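PDB 4N5I: Esterase/lipase from Lactobacillus rhamnosus, which probably hydrolyses ester bonds of acyl lipids as an alpha/beta-hydrolase, and here holds a glyceride-like alkylphosphinate in its presumed active site. Local coordinates for residues L8-A13 with S200-F205; I70-G75 with M100-R105; G76-D81 with L106-D111; A181-V186 with V279-H284. The protein carries 1 engineered substitution. All coordinates share one frame; numbering follows the deposited sequence.

How the interactions relate
Interactions 2 and 4 are buried contacts at strands of the same central sheet, whereas interaction 1 lies at the surface, its centre about 22 Å from the centre of either, and interaction 3 is partly buried. Interactions 2 and 3 run in succession along the same two pieces of chain, I70-D81 and M100-D111: strand pairing, waters and a ring stack dominate the first part, a loop bond and apolar cover the second. The F78 ring of interaction 3 packs against L8, V11 and F205 of interaction 1, whose chemistry is purely apolar. Interaction 4 adds a weak N-H...S bond. All four touch the bound phosphinate, with interactions 2 and 3 binding its oxygen O20.

Interaction 1: L8-A13 with S200-F205; sequences LAKVQA and SDMAAF. With 2HD ((2R)-2,3-dibutoxypropyl (R)-octylphosphinate), chain B.
V11 and M202 face each other across two helix segments that run at 90° to one another, their axes 11.0 Å apart at the closest approach, so that the contact is made largely by side chains. Helix 6-28 and helix 200-211 thus join the N-terminus to the outer part of the alpha/beta-hydrolase fold, near the far end of the octyl chain of 2HD. V11 meets both M202 and F205. With CG1 anti to the backbone N (chi1 163°), the CG2 branch is left beside that N and touches two partners: it lies 4.1 Å from M202 CG and 4.0 Å from F205 CD2, meeting the ring at a slant. M202 is extended through its first two torsions and bends at the third, which brings its methyl CE to 4.1 Å from K10 CE, against the aliphatic part of the lysine. M202 CG also lies 3.8 Å from 2HD C1, the terminal carbon of the octyl chain. With an alanine at M202, V11 CG2 and the end of the octyl chain would probably lose a shared apolar neighbour, and the K10 chain would be freer to move. F205 reaches in the same direction as M202 one turn further along, packing also on F78 of loop 76-81. Its CZ atom ends 4.0 Å from L8 CB and 4.1 Å from L8 CD1.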
# COMPACT_ATOMS: atom_id res chain seq x y z
N LEU A 8 0.83 20.20 14.85
CA LEU A 8 1.47 18.88 14.93
C LEU A 8 0.90 18.08 16.11
O LEU A 8 0.65 16.89 15.99
CB LEU A 8 2.99 19.01 15.13
CG LEU A 8 3.80 17.72 15.25
CD1 LEU A 8 3.58 16.81 14.06
CD2 LEU A 8 5.27 18.08 15.44
N ALA A 9 0.75 18.75 17.24
CA ALA A 9 0.10 18.19 18.42
C ALA A 9 -1.32 17.68 18.12
O ALA A 9 -1.70 16.61 18.60
CB ALA A 9 0.06 19.21 19.54
N LYS A 10 -2.07 18.43 17.33
CA LYS A 10 -3.42 18.03 16.92
C LYS A 10 -3.48 16.79 15.99
O LYS A 10 -4.31 15.89 16.17
CB LYS A 10 -4.15 19.20 16.25
CG LYS A 10 -5.04 19.95 17.22
CD LYS A 10 -5.62 21.22 16.61
CE LYS A 10 -6.74 20.84 15.68
NZ LYS A 10 -8.05 20.78 16.43
N VAL A 11 -2.58 16.79 15.01
CA VAL A 11 -2.40 15.66 14.11
C VAL A 11 -2.06 14.40 14.92
O VAL A 11 -2.71 13.34 14.80
CB VAL A 11 -1.28 16.00 13.09
CG1 VAL A 11 -0.75 14.75 12.39
CG2 VAL A 11 -1.82 16.98 12.07
N GLN A 12 -1.09 14.54 15.80
CA GLN A 12 -0.64 13.41 16.61
C GLN A 12 -1.71 12.87 17.57
O GLN A 12 -1.84 11.66 17.76
CB GLN A 12 0.66 13.76 17.33
CG GLN A 12 1.83 14.04 16.38
CD GLN A 12 2.40 12.78 15.69
OE1 GLN A 12 1.76 11.71 15.65
NE2 GLN A 12 3.62 12.90 15.17
N ALA A 13 -2.52 13.76 18.13
CA ALA A 13 -3.60 13.31 19.03
C ALA A 13 -4.67 12.56 18.24
O ALA A 13 -5.31 11.61 18.74
CB ALA A 13 -4.16 14.49 19.81
N SER A 200 -8.93 22.76 6.29
CA SER A 200 -8.03 23.04 5.16
C SER A 200 -6.63 23.31 5.67
O SER A 200 -5.68 22.87 5.05
CB SER A 200 -8.49 24.21 4.32
OG SER A 200 -9.84 24.03 3.97
N ASP A 201 -6.50 24.02 6.78
CA ASP A 201 -5.19 24.32 7.32
C ASP A 201 -4.45 23.02 7.72
O ASP A 201 -3.27 22.88 7.46
CB ASP A 201 -5.30 25.21 8.53
CG ASP A 201 -5.61 26.64 8.16
OD1 ASP A 201 -5.77 26.97 6.96
OD2 ASP A 201 -5.69 27.41 9.11
N MET A 202 -5.18 22.10 8.34
CA MET A 202 -4.58 20.82 8.66
C MET A 202 -4.19 20.07 7.39
O MET A 202 -3.13 19.49 7.34
CB MET A 202 -5.47 20.00 9.55
CG MET A 202 -4.89 18.64 9.86
SD MET A 202 -5.99 17.72 10.94
CE MET A 202 -5.69 18.46 12.53
N ALA A 203 -5.02 20.10 6.37
CA ALA A 203 -4.71 19.41 5.16
C ALA A 203 -3.47 20.02 4.47
O ALA A 203 -2.63 19.30 3.93
CB ALA A 203 -5.91 19.41 4.24
N ALA A 204 -3.37 21.35 4.50
CA ALA A 204 -2.20 22.05 3.97
C ALA A 204 -0.94 21.64 4.74
O ALA A 204 0.10 21.47 4.15
CB ALA A 204 -2.40 23.58 3.97
N PHE A 205 -1.07 21.45 6.05
CA PHE A 205 0.01 21.00 6.89
C PHE A 205 0.54 19.58 6.52
O PHE A 205 1.74 19.38 6.49
CB PHE A 205 -0.41 21.05 8.36
CG PHE A 205 0.63 20.51 9.33
CD1 PHE A 205 1.66 21.32 9.81
CD2 PHE A 205 0.55 19.17 9.79
CE1 PHE A 205 2.58 20.84 10.72
CE2 PHE A 205 1.47 18.70 10.69
CZ PHE A 205 2.49 19.52 11.16
O20 2HD B . -3.91 6.54 5.62
P9 2HD B . -5.37 6.99 5.32
C8 2HD B . -5.52 8.62 4.57
C7 2HD B . -5.43 9.70 5.61
C6 2HD B . -5.05 11.03 4.90
C5 2HD B . -5.35 12.12 5.90
C4 2HD B . -5.50 13.45 5.22
C3 2HD B . -5.66 14.44 6.36
C2 2HD B . -6.41 15.71 5.96
C1 2HD B . -6.57 16.60 7.18
O10 2HD B . -6.12 6.76 6.68
C11 2HD B . -7.48 6.45 6.49
C12 2HD B . -8.41 6.93 7.60
O21 2HD B . -8.45 8.37 7.63
C22 2HD B . -7.68 9.08 8.62
C23 2HD B . -8.55 10.07 9.39
C24 2HD B . -7.67 10.88 10.35
C25 2HD B . -7.29 12.24 9.80
C13 2HD B . -8.01 6.22 8.89
O14 2HD B . -8.28 4.84 8.68
C15 2HD B . -8.08 4.04 9.84
C16 2HD B . -6.59 3.82 10.12
C17 2HD B . -5.80 3.51 8.85
C18 2HD B . -4.36 3.22 9.24

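Interaction 2: I70-G75 with M100-R105; sequences IDIHGG and MGMGYR. With 2HD ((2R)-2,3-dibutoxypropyl (R)-octylphosphinate), chain B.
A single water is gripped by three backbone groups, donating to D71 O and M102 O and accepting from H73 N. It spans the point where two parallel strands of a beta-alpha-beta unit diverge in the alpha/beta-hydrolase sheet. Before the split the strands pair directly, D71 N binding M100 O at 2.9 Å, nearly straight. I70 CG2 packs on M102 CE, while M102 SD, brought back by two bends in its chain, lies 3.4 Å from D71 O.

Beyond the strands the H73 and Y104 rings form an offset stack, centroids 4.5 Å apart and planes within 8° of parallel. The Y104 hydroxyl reaches over one face of the imidazole and donates to H73 O at 2.7 Å, approaching from above the carbonyl plane. The imidazole cannot easily turn: ND1 donates to G74 O at 2.6 Å in the plane of the ring, and NE2 hydrogen-bonds a second water, which accepts from Y104 N. These bonds fix the start of the HGGGW sequence, a hallmark of oxyanion holes in related esterases. Consistent with that role, G75 N donates to phosphinate oxygen O20 of 2HD at 2.9 Å.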
# COMPACT_ATOMS: atom_id res chain seq x y z
N ILE A 70 3.32 -7.74 -1.59
CA ILE A 70 4.02 -6.72 -0.82
C ILE A 70 3.01 -5.63 -0.43
O ILE A 70 2.35 -5.01 -1.31
CB ILE A 70 5.11 -6.07 -1.69
CG1 ILE A 70 6.07 -7.13 -2.18
CG2 ILE A 70 5.72 -4.89 -0.93
CD1 ILE A 70 7.10 -6.63 -3.13
N ASP A 71 2.88 -5.42 0.88
CA ASP A 71 1.92 -4.52 1.47
C ASP A 71 2.58 -3.29 2.06
O ASP A 71 3.49 -3.39 2.85
CB ASP A 71 1.21 -5.25 2.59
CG ASP A 71 0.08 -4.46 3.17
OD1 ASP A 71 -0.78 -3.97 2.39
OD2 ASP A 71 0.07 -4.32 4.44
N ILE A 72 2.05 -2.13 1.67
CA ILE A 72 2.38 -0.81 2.25
C ILE A 72 1.20 -0.31 3.08
O ILE A 72 0.13 0.03 2.54
CB ILE A 72 2.65 0.22 1.11
CG1 ILE A 72 3.68 -0.38 0.12
CG2 ILE A 72 3.11 1.55 1.74
CD1 ILE A 72 3.94 0.48 -1.12
N HIS A 73 1.38 -0.25 4.40
CA HIS A 73 0.30 0.13 5.31
C HIS A 73 -0.04 1.61 5.23
O HIS A 73 0.74 2.41 4.72
CB HIS A 73 0.69 -0.20 6.75
CG HIS A 73 1.72 0.71 7.31
ND1 HIS A 73 1.41 1.93 7.83
CD2 HIS A 73 3.07 0.59 7.42
CE1 HIS A 73 2.51 2.51 8.28
NE2 HIS A 73 3.53 1.71 8.04
N GLY A 74 -1.21 1.94 5.74
CA GLY A 74 -1.72 3.28 5.79
C GLY A 74 -1.51 3.92 7.15
O GLY A 74 -0.73 3.42 7.97
N GLY A 75 -2.22 5.03 7.36
CA GLY A 75 -2.05 5.84 8.56
C GLY A 75 -1.69 7.30 8.28
O GLY A 75 -1.07 7.95 9.08
N MET A 100 5.25 -9.73 2.20
CA MET A 100 6.20 -8.85 2.86
C MET A 100 5.44 -7.60 3.18
O MET A 100 4.67 -7.10 2.34
CB MET A 100 7.44 -8.57 1.98
CG MET A 100 8.47 -7.68 2.74
SD MET A 100 8.16 -5.91 2.50
CE MET A 100 8.99 -5.66 0.95
N GLY A 101 5.55 -7.17 4.42
CA GLY A 101 5.02 -5.87 4.88
C GLY A 101 6.14 -5.12 5.61
O GLY A 101 6.80 -5.68 6.51
N MET A 102 6.37 -3.87 5.20
CA MET A 102 7.45 -3.03 5.72
C MET A 102 7.01 -1.86 6.56
O MET A 102 5.93 -1.31 6.41
CB MET A 102 8.36 -2.53 4.57
CG MET A 102 7.85 -1.30 3.81
SD MET A 102 6.24 -1.41 2.97
CE MET A 102 6.73 -2.56 1.71
N GLY A 103 7.90 -1.45 7.46
CA GLY A 103 7.80 -0.13 7.99
C GLY A 103 8.49 0.87 7.10
O GLY A 103 9.33 0.52 6.26
N TYR A 104 8.08 2.10 7.26
CA TYR A 104 8.73 3.27 6.71
C TYR A 104 8.70 4.43 7.73
O TYR A 104 7.81 4.50 8.60
CB TYR A 104 8.14 3.61 5.35
CG TYR A 104 6.66 3.81 5.38
CD1 TYR A 104 5.81 2.80 5.01
CD2 TYR A 104 6.12 5.00 5.79
CE1 TYR A 104 4.44 2.99 5.03
CE2 TYR A 104 4.75 5.17 5.79
CZ TYR A 104 3.92 4.18 5.42
OH TYR A 104 2.51 4.37 5.47
N ARG A 105 9.77 5.23 7.75
CA ARG A 105 9.83 6.37 8.66
C ARG A 105 8.63 7.29 8.41
O ARG A 105 8.11 7.36 7.31
CB ARG A 105 11.16 7.13 8.58
CG ARG A 105 12.38 6.35 9.00
CD ARG A 105 13.66 6.93 8.42
NE ARG A 105 13.72 6.96 6.94
CZ ARG A 105 14.64 7.65 6.26
NH1 ARG A 105 15.58 8.30 6.91
NH2 ARG A 105 14.66 7.63 4.96
O20 2HD B . -3.91 6.54 5.62
P9 2HD B . -5.37 6.99 5.32
C8 2HD B . -5.52 8.62 4.57
C7 2HD B . -5.43 9.70 5.61
C6 2HD B . -5.05 11.03 4.90
C5 2HD B . -5.35 12.12 5.90
C4 2HD B . -5.50 13.45 5.22
C3 2HD B . -5.66 14.44 6.36
C2 2HD B . -6.41 15.71 5.96
C1 2HD B . -6.57 16.60 7.18
O10 2HD B . -6.12 6.76 6.68
C11 2HD B . -7.48 6.45 6.49
C12 2HD B . -8.41 6.93 7.60
O21 2HD B . -8.45 8.37 7.63
C22 2HD B . -7.68 9.08 8.62
C23 2HD B . -8.55 10.07 9.39
C24 2HD B . -7.67 10.88 10.35
C25 2HD B . -7.29 12.24 9.80
C13 2HD B . -8.01 6.22 8.89
O14 2HD B . -8.28 4.84 8.68
C15 2HD B . -8.08 4.04 9.84
C16 2HD B . -6.59 3.82 10.12
C17 2HD B . -5.80 3.51 8.85
C18 2HD B . -4.36 3.22 9.24
O HOH W 1 3.52 -2.04 5.17
O HOH W 2 5.76 2.79 8.96

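Interaction 3: G76-D81 with L106-D111; sequences GWFYGD and LLPDVD. With 2HD ((2R)-2,3-dibutoxypropyl (R)-octylphosphinate), chain B.
Neither loop forms a regular helix or strand where F78 and L107 come together, their CA atoms 4.8 Å apart, and a backbone hydrogen bond ties the two loops: L107 N donates to W77 O at 2.9 Å. W77 O also accepts from Q115. Side chains close over this bond. L107 CB stands above the centre of the F78 ring, 3.7 Å from the centroid and 6° off the ring normal, in a CH-pi contact, and the side chains cross at about a right angle. The leucine's CG, beside the backbone N (chi1 -59°), carries CD1 on to W77 CB at 3.6 Å, so L107 touches both W77 and F78. P108, which follows a cis peptide bond, puts its CD 3.9 Å from F78 CE2, at a slant to the ring. L106 works on the backbone instead: its CD1 rests 3.4 Å from F78 O and near G80 O. F78 also packs on L8, V11 and F205 and meets Y206 edge-to-face. A serine in place of F78 would probably uncover L107 CB and open a gap between this loop and helices 6-28 and 200-211. W77, held by L107 at its CB, sends its indole toward the octyl chain of 2HD, CZ3 lying 3.8 Å from C6. Just before it G76 N donates to phosphinate oxygen O20 at 2.7 Å. G75 N binds the same oxygen, and A147 N also hydrogen-bonds the ligand; this is consistent with the oxyanion hole of the HGGGW-type alpha/beta-hydrolases.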
# COMPACT_ATOMS: atom_id res chain seq x y z
N GLY A 76 -2.10 7.83 7.15
CA GLY A 76 -1.88 9.27 6.90
C GLY A 76 -0.45 9.73 6.88
O GLY A 76 -0.18 10.91 7.12
N TRP A 77 0.49 8.81 6.57
CA TRP A 77 1.93 9.13 6.50
C TRP A 77 2.56 9.51 7.81
O TRP A 77 3.81 9.58 7.90
CB TRP A 77 2.24 10.26 5.48
CG TRP A 77 1.64 10.05 4.08
CD1 TRP A 77 2.18 9.31 3.08
CD2 TRP A 77 0.43 10.63 3.55
NE1 TRP A 77 1.34 9.32 1.97
CE2 TRP A 77 0.28 10.16 2.23
CE3 TRP A 77 -0.58 11.48 4.07
CZ2 TRP A 77 -0.80 10.54 1.39
CZ3 TRP A 77 -1.66 11.83 3.27
CH2 TRP A 77 -1.77 11.37 1.94
N PHE A 78 1.72 9.69 8.85
CA PHE A 78 2.20 10.08 10.20
C PHE A 78 2.18 8.91 11.19
O PHE A 78 2.68 8.98 12.33
CB PHE A 78 1.30 11.20 10.77
CG PHE A 78 1.65 12.58 10.31
CD1 PHE A 78 1.08 13.12 9.17
CD2 PHE A 78 2.48 13.37 11.07
CE1 PHE A 78 1.38 14.43 8.79
CE2 PHE A 78 2.83 14.67 10.66
CZ PHE A 78 2.25 15.20 9.53
N TYR A 79 1.56 7.80 10.79
CA TYR A 79 1.25 6.75 11.78
C TYR A 79 1.42 5.33 11.19
O TYR A 79 1.19 5.08 9.98
CB TYR A 79 -0.21 6.93 12.32
CG TYR A 79 -0.84 5.73 13.02
CD1 TYR A 79 -1.72 4.89 12.34
CD2 TYR A 79 -0.57 5.45 14.35
CE1 TYR A 79 -2.30 3.78 12.95
CE2 TYR A 79 -1.11 4.34 14.98
CZ TYR A 79 -1.98 3.49 14.29
OH TYR A 79 -2.52 2.38 14.94
N GLY A 80 1.77 4.39 12.06
CA GLY A 80 1.75 2.96 11.73
C GLY A 80 3.15 2.42 11.76
O GLY A 80 4.11 3.18 11.96
N ASP A 81 3.26 1.12 11.59
CA ASP A 81 4.54 0.38 11.53
C ASP A 81 4.27 -0.99 10.84
O ASP A 81 3.16 -1.26 10.38
CB ASP A 81 5.11 0.21 12.94
CG ASP A 81 4.17 -0.51 13.86
OD1 ASP A 81 3.42 -1.39 13.38
OD2 ASP A 81 4.14 -0.12 15.08
N LEU A 106 8.11 7.85 9.48
CA LEU A 106 6.91 8.67 9.46
C LEU A 106 7.19 10.20 9.40
O LEU A 106 8.14 10.71 9.92
CB LEU A 106 6.14 8.41 10.78
CG LEU A 106 5.86 6.92 11.01
CD1 LEU A 106 5.18 6.68 12.36
CD2 LEU A 106 5.06 6.34 9.87
N LEU A 107 6.25 10.91 8.83
CA LEU A 107 6.23 12.34 8.88
C LEU A 107 6.06 12.61 10.36
O LEU A 107 5.41 11.84 11.02
CB LEU A 107 5.05 12.89 8.12
CG LEU A 107 4.88 12.58 6.64
CD1 LEU A 107 3.79 13.47 6.03
CD2 LEU A 107 6.15 12.72 5.89
N PRO A 108 6.65 13.71 10.85
CA PRO A 108 7.44 14.71 10.13
C PRO A 108 8.94 14.50 10.19
O PRO A 108 9.69 15.37 9.86
CB PRO A 108 7.14 15.98 10.94
CG PRO A 108 7.05 15.48 12.35
CD PRO A 108 6.35 14.13 12.24
N ASP A 109 9.36 13.34 10.64
CA ASP A 109 10.79 13.01 10.76
C ASP A 109 11.47 12.91 9.40
O ASP A 109 12.66 13.21 9.25
CB ASP A 109 10.89 11.70 11.49
CG ASP A 109 10.13 11.74 12.82
OD1 ASP A 109 10.58 12.52 13.70
OD2 ASP A 109 9.07 11.08 12.93
N VAL A 110 10.68 12.53 8.41
CA VAL A 110 11.09 12.46 7.04
C VAL A 110 10.04 13.14 6.22
O VAL A 110 8.97 13.55 6.74
CB VAL A 110 11.22 11.00 6.56
CG1 VAL A 110 12.38 10.39 7.28
CG2 VAL A 110 9.93 10.15 6.77
N ASP A 111 10.32 13.23 4.93
CA ASP A 111 9.32 13.71 4.02
C ASP A 111 9.01 12.56 3.03
O ASP A 111 9.44 11.41 3.22
CB ASP A 111 9.76 15.02 3.38
CG ASP A 111 11.01 14.90 2.43
OD1 ASP A 111 11.36 13.78 1.96
OD2 ASP A 111 11.64 15.99 2.17
O20 2HD B . -3.91 6.54 5.62
P9 2HD B . -5.37 6.99 5.32
C8 2HD B . -5.52 8.62 4.57
C7 2HD B . -5.43 9.70 5.61
C6 2HD B . -5.05 11.03 4.90
C5 2HD B . -5.35 12.12 5.90
C4 2HD B . -5.50 13.45 5.22
C3 2HD B . -5.66 14.44 6.36
C2 2HD B . -6.41 15.71 5.96
C1 2HD B . -6.57 16.60 7.18
O10 2HD B . -6.12 6.76 6.68
C11 2HD B . -7.48 6.45 6.49
C12 2HD B . -8.41 6.93 7.60
O21 2HD B . -8.45 8.37 7.63
C22 2HD B . -7.68 9.08 8.62
C23 2HD B . -8.55 10.07 9.39
C24 2HD B . -7.67 10.88 10.35
C25 2HD B . -7.29 12.24 9.80
C13 2HD B . -8.01 6.22 8.89
O14 2HD B . -8.28 4.84 8.68
C15 2HD B . -8.08 4.04 9.84
C16 2HD B . -6.59 3.82 10.12
C17 2HD B . -5.80 3.51 8.85
C18 2HD B . -4.36 3.22 9.24
O HOH W 3 4.49 10.76 13.28

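Interaction 4: A181-V186 with V279-H284; sequences ALVCPV and VFNVQH. With 2HD ((2R)-2,3-dibutoxypropyl (R)-octylphosphinate), chain B.
C184 and V279 meet through a weak hydrogen bond, V279 N donating to C184 SG at 3.6 Å, while C184 CB touches V279 CG1. The contact lies where strand 179-183 of the alpha/beta-hydrolase sheet gives way to a loop, against the short helix 280-283. V183, the last strand residue, points at that helix. Its CG1, anti to the backbone N (chi1 171°), comes 3.4 Å from N281 OD1 and packs more loosely on V279 CG1 and V282 CG2. The asparagine and the valine approach from opposite directions, and the amide ND2 lies near V183 CG2.

A second shell sets these groups. N281 ND2 donates to N294 of helix 288-311, which should keep the amide from flipping. V279 stands at the N-cap position, and its carbonyl O accepts from both V282 N and Q283 N, fixing the helix start. Both V279 and C184 adopt backbone angles of the left-handed region, turning the chain sharply at each side of the contact. V279 also touches residues of a probable nucleophile elbow, and V183 pairs by backbone bonds with G144 and S146 there. The two segments reach the ligand separately: V186 CG2 lies 3.8 Å from 2HD C8, and Q283 NE2 3.4 Å from 2HD C15.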
# COMPACT_ATOMS: atom_id res chain seq x y z
N ALA A 181 -2.85 -3.06 -6.42
CA ALA A 181 -4.20 -2.96 -5.84
C ALA A 181 -4.16 -1.90 -4.77
O ALA A 181 -3.42 -2.01 -3.80
CB ALA A 181 -4.65 -4.32 -5.27
N LEU A 182 -5.00 -0.89 -4.93
CA LEU A 182 -5.09 0.25 -4.04
C LEU A 182 -6.37 0.16 -3.27
O LEU A 182 -7.45 0.06 -3.90
CB LEU A 182 -5.11 1.55 -4.88
CG LEU A 182 -3.99 1.62 -5.89
CD1 LEU A 182 -3.95 2.96 -6.63
CD2 LEU A 182 -2.65 1.47 -5.17
N VAL A 183 -6.28 0.24 -1.95
CA VAL A 183 -7.46 0.12 -1.11
C VAL A 183 -7.73 1.47 -0.48
O VAL A 183 -6.91 1.99 0.29
CB VAL A 183 -7.29 -0.95 -0.03
CG1 VAL A 183 -8.44 -0.90 0.95
CG2 VAL A 183 -7.20 -2.33 -0.64
N CYS A 184 -8.89 2.03 -0.81
CA CYS A 184 -9.29 3.39 -0.45
C CYS A 184 -8.11 4.40 -0.50
O CYS A 184 -7.82 5.12 0.48
CB CYS A 184 -9.93 3.42 0.94
SG CYS A 184 -11.30 2.31 1.19
N PRO A 185 -7.45 4.45 -1.63
CA PRO A 185 -6.28 5.29 -1.70
C PRO A 185 -6.61 6.77 -1.60
O PRO A 185 -7.69 7.18 -1.99
CB PRO A 185 -5.78 5.02 -3.14
CG PRO A 185 -7.02 4.78 -3.91
CD PRO A 185 -7.79 3.88 -2.97
N VAL A 186 -5.61 7.52 -1.12
CA VAL A 186 -5.58 8.99 -1.18
C VAL A 186 -4.44 9.38 -2.10
O VAL A 186 -3.46 9.92 -1.66
CB VAL A 186 -5.44 9.61 0.22
CG1 VAL A 186 -5.48 11.13 0.18
CG2 VAL A 186 -6.64 9.21 1.04
N VAL A 279 -10.90 1.44 4.69
CA VAL A 279 -10.05 0.28 4.76
C VAL A 279 -10.67 -0.92 5.51
O VAL A 279 -9.95 -1.66 6.14
CB VAL A 279 -8.59 0.65 5.12
CG1 VAL A 279 -8.12 1.81 4.23
CG2 VAL A 279 -8.42 1.08 6.53
N PHE A 280 -11.99 -1.14 5.42
CA PHE A 280 -12.66 -2.24 6.19
C PHE A 280 -12.03 -3.62 5.91
O PHE A 280 -11.91 -4.46 6.79
CB PHE A 280 -14.19 -2.28 6.00
CG PHE A 280 -14.60 -2.88 4.69
CD1 PHE A 280 -14.64 -4.25 4.53
CD2 PHE A 280 -14.84 -2.09 3.59
CE1 PHE A 280 -14.96 -4.81 3.31
CE2 PHE A 280 -15.13 -2.66 2.36
CZ PHE A 280 -15.22 -4.03 2.24
N ASN A 281 -11.65 -3.86 4.67
CA ASN A 281 -11.12 -5.18 4.30
C ASN A 281 -9.69 -5.45 4.81
O ASN A 281 -9.26 -6.59 4.87
CB ASN A 281 -11.25 -5.40 2.81
CG ASN A 281 -10.43 -4.38 2.01
OD1 ASN A 281 -10.75 -3.18 2.01
ND2 ASN A 281 -9.36 -4.84 1.38
N VAL A 282 -9.00 -4.42 5.24
CA VAL A 282 -7.69 -4.54 5.90
C VAL A 282 -7.87 -4.64 7.41
O VAL A 282 -7.20 -5.41 8.10
CB VAL A 282 -6.82 -3.30 5.59
CG1 VAL A 282 -5.48 -3.33 6.27
CG2 VAL A 282 -6.58 -3.18 4.09
N GLN A 283 -8.73 -3.79 7.95
CA GLN A 283 -8.92 -3.78 9.40
C GLN A 283 -9.76 -4.92 9.95
O GLN A 283 -9.56 -5.30 11.09
CB GLN A 283 -9.53 -2.50 9.86
CG GLN A 283 -8.58 -1.31 9.61
CD GLN A 283 -9.06 -0.04 10.31
OE1 GLN A 283 -10.26 0.20 10.44
NE2 GLN A 283 -8.12 0.78 10.74
N HIS A 284 -10.62 -5.53 9.11
CA HIS A 284 -11.52 -6.59 9.54
C HIS A 284 -11.52 -7.81 8.58
O HIS A 284 -12.50 -8.11 7.87
CB HIS A 284 -12.95 -6.07 9.63
CG HIS A 284 -13.08 -4.92 10.57
ND1 HIS A 284 -13.13 -5.08 11.94
CD2 HIS A 284 -13.07 -3.58 10.32
CE1 HIS A 284 -13.23 -3.88 12.50
NE2 HIS A 284 -13.16 -2.96 11.54
O20 2HD B . -3.91 6.54 5.62
P9 2HD B . -5.37 6.99 5.32
C8 2HD B . -5.52 8.62 4.57
C7 2HD B . -5.43 9.70 5.61
C6 2HD B . -5.05 11.03 4.90
C5 2HD B . -5.35 12.12 5.90
C4 2HD B . -5.50 13.45 5.22
C3 2HD B . -5.66 14.44 6.36
C2 2HD B . -6.41 15.71 5.96
C1 2HD B . -6.57 16.60 7.18
O10 2HD B . -6.12 6.76 6.68
C11 2HD B . -7.48 6.45 6.49
C12 2HD B . -8.41 6.93 7.60
O21 2HD B . -8.45 8.37 7.63
C22 2HD B . -7.68 9.08 8.62
C23 2HD B . -8.55 10.07 9.39
C24 2HD B . -7.67 10.88 10.35
C25 2HD B . -7.29 12.24 9.80
C13 2HD B . -8.01 6.22 8.89
O14 2HD B . -8.28 4.84 8.68
C15 2HD B . -8.08 4.04 9.84
C16 2HD B . -6.59 3.82 10.12
C17 2HD B . -5.80 3.51 8.85
C18 2HD B . -4.36 3.22 9.24